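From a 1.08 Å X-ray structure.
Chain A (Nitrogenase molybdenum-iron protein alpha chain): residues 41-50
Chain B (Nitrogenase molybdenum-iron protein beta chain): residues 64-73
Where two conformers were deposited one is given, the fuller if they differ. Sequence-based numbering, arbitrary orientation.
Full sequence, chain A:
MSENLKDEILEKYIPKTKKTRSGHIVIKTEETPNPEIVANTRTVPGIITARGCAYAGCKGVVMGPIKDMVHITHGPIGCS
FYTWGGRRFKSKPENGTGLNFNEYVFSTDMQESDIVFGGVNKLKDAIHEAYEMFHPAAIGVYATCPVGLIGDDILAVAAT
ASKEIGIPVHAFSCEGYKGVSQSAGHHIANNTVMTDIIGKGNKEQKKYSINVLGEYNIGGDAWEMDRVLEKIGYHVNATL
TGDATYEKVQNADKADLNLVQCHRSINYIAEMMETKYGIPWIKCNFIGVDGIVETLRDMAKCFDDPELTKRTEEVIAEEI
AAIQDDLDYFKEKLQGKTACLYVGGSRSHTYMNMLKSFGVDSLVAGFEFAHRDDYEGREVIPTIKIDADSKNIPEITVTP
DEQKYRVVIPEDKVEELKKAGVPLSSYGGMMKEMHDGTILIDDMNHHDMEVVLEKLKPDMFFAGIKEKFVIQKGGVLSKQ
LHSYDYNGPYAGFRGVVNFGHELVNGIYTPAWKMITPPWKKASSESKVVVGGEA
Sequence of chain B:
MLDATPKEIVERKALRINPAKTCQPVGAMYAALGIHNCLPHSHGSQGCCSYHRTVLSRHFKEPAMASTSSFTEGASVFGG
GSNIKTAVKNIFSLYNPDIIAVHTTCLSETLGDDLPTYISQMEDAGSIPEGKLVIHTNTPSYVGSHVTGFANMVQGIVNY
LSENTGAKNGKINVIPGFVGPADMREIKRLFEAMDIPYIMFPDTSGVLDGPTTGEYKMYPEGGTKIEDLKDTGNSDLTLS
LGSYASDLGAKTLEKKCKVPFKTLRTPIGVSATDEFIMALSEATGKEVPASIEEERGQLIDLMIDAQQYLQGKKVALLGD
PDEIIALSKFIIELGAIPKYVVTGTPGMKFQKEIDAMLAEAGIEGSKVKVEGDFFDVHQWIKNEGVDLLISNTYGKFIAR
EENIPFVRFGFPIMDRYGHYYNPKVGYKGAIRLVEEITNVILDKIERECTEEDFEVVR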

# COMPACT_ATOMS: atom_id res chain seq x y z
N THR A 41 25.70 25.64 31.47
CA THR A 41 26.04 26.97 30.99
C THR A 41 25.44 27.16 29.61
O THR A 41 24.91 26.23 29.00
CB THR A 41 27.55 27.21 30.96
OG1 THR A 41 28.15 26.34 30.00
CG2 THR A 41 28.21 26.96 32.32
N ARG A 42 25.53 28.37 29.08
CA ARG A 42 24.93 28.67 27.80
C ARG A 42 25.53 27.81 26.68
O ARG A 42 26.67 27.33 26.75
CB ARG A 42 25.10 30.16 27.45
CG ARG A 42 26.52 30.57 27.12
CD ARG A 42 26.56 31.96 26.54
NE ARG A 42 26.38 33.00 27.53
CZ ARG A 42 26.55 34.30 27.30
NH1 ARG A 42 26.89 34.72 26.09
NH2 ARG A 42 26.37 35.17 28.28
N THR A 43 24.74 27.58 25.65
CA THR A 43 25.21 26.91 24.46
C THR A 43 26.09 27.87 23.68
O THR A 43 25.76 29.04 23.51
CB THR A 43 24.03 26.51 23.56
OG1 THR A 43 23.02 25.89 24.37
CG2 THR A 43 24.48 25.59 22.47
N VAL A 44 27.21 27.39 23.15
CA VAL A 44 28.00 28.22 22.23
C VAL A 44 27.22 28.39 20.92
O VAL A 44 26.83 27.40 20.30
CB VAL A 44 29.37 27.57 21.93
CG1 VAL A 44 30.13 28.42 20.94
CG2 VAL A 44 30.18 27.37 23.20
N PRO A 45 26.98 29.63 20.50
CA PRO A 45 26.30 29.81 19.22
C PRO A 45 27.03 29.17 18.06
O PRO A 45 28.25 29.29 17.95
CB PRO A 45 26.23 31.33 19.07
CG PRO A 45 26.23 31.83 20.49
CD PRO A 45 27.20 30.92 21.17
N GLY A 46 26.30 28.49 17.19
CA GLY A 46 26.82 27.95 15.94
C GLY A 46 27.48 26.59 16.02
O GLY A 46 27.95 26.10 14.99
N ILE A 47 27.51 25.96 17.20
CA ILE A 47 28.28 24.76 17.46
C ILE A 47 27.58 23.45 17.02
O ILE A 47 28.21 22.40 17.02
CB ILE A 47 28.70 24.80 18.95
CG1 ILE A 47 30.07 24.14 19.14
CG2 ILE A 47 27.62 24.19 19.82
CD1 ILE A 47 30.83 24.47 20.40
N ILE A 48 26.28 23.55 16.69
CA ILE A 48 25.42 22.39 16.38
C ILE A 48 25.21 21.55 17.66
O ILE A 48 25.82 20.53 17.89
CB ILE A 48 25.83 21.55 15.15
CG1 ILE A 48 26.01 22.46 13.94
CG2 ILE A 48 24.76 20.50 14.88
CD1 ILE A 48 26.44 21.76 12.66
N THR A 49 24.31 22.06 18.48
CA THR A 49 23.88 21.47 19.73
C THR A 49 22.68 20.55 19.50
O THR A 49 21.95 20.70 18.51
CB THR A 49 23.47 22.60 20.73
OG1 THR A 49 23.16 22.02 22.00
CG2 THR A 49 22.30 23.44 20.24
N ALA A 50 22.43 19.67 20.45
CA ALA A 50 21.19 18.90 20.46
C ALA A 50 20.10 19.53 21.35
O ALA A 50 18.97 19.09 21.32
CB ALA A 50 21.45 17.48 20.92
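Chain B (64-73) AMASTSSFTE

The two stretches run antiparallel: by CA atoms, Arg A42 pairs with Thr B72 (7.6 Å), Pro A45 with Ser B69 (4.8 Å) and Gly A46 with Ser B67 (5.0 Å). Chain B is mostly extended, with a short strand at Ser B67 and Thr B68. It leaves the extended form at Ser B69, and Ser B70 has positive phi and psi (50/58). Together the stretches bury 454 Å².

Arg A42 points its CB toward chain B, and that CB lies 4.2 Å from Thr B72 CG2. Thr B72 is in the N-cap position before a helix, and its side chain caps a backbone N just past the stretch. Thr A43 CB sits 3.6 Å from Ser B70 OG. Water 1 links the two backbones here, donating to Thr A43 O at 2.7 Å and to Ser B70 O at 2.8 Å.

The CA-to-CB bond of Val A44 points away, and the residue opens a type II turn that ends at Ile A47. Its carbonyl still reaches chain B through water 2, which donates to Val A44 O at 2.8 Å and to Ser B70 OG at 2.9 Å. Pro A45 CG packs 3.6 Å from Ser B69 O. Gly A46 N donates to Thr B68 O at 3.0 Å, the sole direct hydrogen bond between the stretches, and weakly to water 2 at 3.3 Å. Gly A46 has positive phi, which favours glycine.

The CA-to-CB bond of Ile A47 points away. Ile A48 gives the largest covered area, with CD1 4.0 Å from Met B65 SD and CG1 4.1 Å from Ala B66 O. Water 3 accepts from Ile A48 N at 2.9 Å and from Thr B68 N at 3.0 Å. Thr A49 CG2 lies 4.2 Å from Thr B68 CG2. Thr B68 OG1 meanwhile accepts from Ser B70 N at 3.0 Å, bracing the bend.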

# COMPACT_ATOMS: atom_id res chain seq x y z
N ALA B 64 19.44 16.05 9.13
CA ALA B 64 19.02 17.40 8.70
C ALA B 64 19.78 18.39 9.55
O ALA B 64 19.41 18.63 10.71
CB ALA B 64 17.52 17.59 8.81
N MET B 65 20.86 18.94 9.00
CA MET B 65 21.79 19.78 9.74
C MET B 65 21.34 21.23 9.74
O MET B 65 20.90 21.74 8.70
CB MET B 65 23.15 19.72 9.06
CG MET B 65 23.94 18.49 9.46
SD MET B 65 24.40 18.63 11.19
CE MET B 65 24.40 16.93 11.68
N ALA B 66 21.50 21.90 10.88
CA ALA B 66 21.34 23.36 10.97
C ALA B 66 22.02 23.81 12.26
O ALA B 66 22.04 23.09 13.26
CB ALA B 66 19.89 23.81 10.97
N SER B 67 22.55 25.04 12.22
CA SER B 67 23.09 25.72 13.38
C SER B 67 22.06 26.72 13.92
O SER B 67 21.04 27.01 13.28
CB SER B 67 24.37 26.45 12.98
OG SER B 67 24.18 27.24 11.84
N THR B 68 22.35 27.25 15.11
CA THR B 68 21.46 28.21 15.74
C THR B 68 22.26 29.26 16.52
O THR B 68 23.39 29.03 16.95
CB THR B 68 20.42 27.53 16.70
OG1 THR B 68 19.73 28.52 17.47
CG2 THR B 68 21.06 26.55 17.66
N SER B 69 21.65 30.44 16.62
CA SER B 69 22.21 31.51 17.43
C SER B 69 22.11 31.26 18.93
O SER B 69 22.75 31.97 19.71
CB SER B 69 21.57 32.83 17.06
OG SER B 69 21.95 33.23 15.75
N SER B 70 21.26 30.31 19.34
CA SER B 70 21.11 29.99 20.76
C SER B 70 20.88 31.23 21.64
O SER B 70 21.63 31.51 22.58
CB SER B 70 22.26 29.14 21.30
OG SER B 70 22.24 27.83 20.74
N PHE B 71 19.82 31.99 21.34
CA PHE B 71 19.48 33.14 22.17
C PHE B 71 19.32 32.74 23.64
O PHE B 71 18.74 31.70 23.97
CB PHE B 71 18.16 33.79 21.74
CG PHE B 71 18.24 34.74 20.55
CD1 PHE B 71 19.05 34.52 19.45
CD2 PHE B 71 17.46 35.84 20.53
CE1 PHE B 71 19.05 35.36 18.39
CE2 PHE B 71 17.45 36.70 19.46
CZ PHE B 71 18.23 36.44 18.37
N THR B 72 19.74 33.65 24.51
CA THR B 72 19.51 33.61 25.94
C THR B 72 18.65 34.81 26.31
O THR B 72 18.32 35.64 25.47
CB THR B 72 20.83 33.73 26.70
OG1 THR B 72 21.40 35.00 26.37
CG2 THR B 72 21.80 32.59 26.34
N GLU B 73 18.34 34.93 27.59
CA GLU B 73 17.57 36.08 28.04
C GLU B 73 18.31 37.40 27.77
O GLU B 73 17.71 38.41 27.48
CB GLU B 73 17.23 35.92 29.52
CG GLU B 73 16.27 36.97 30.04
CD GLU B 73 15.58 36.56 31.33
OE1 GLU B 73 15.58 35.38 31.74
OE2 GLU B 73 14.99 37.44 31.96
O HOH W 1 24.03 31.07 23.88
O HOH W 2 24.36 26.71 19.17
O HOH W 3 24.20 25.56 16.68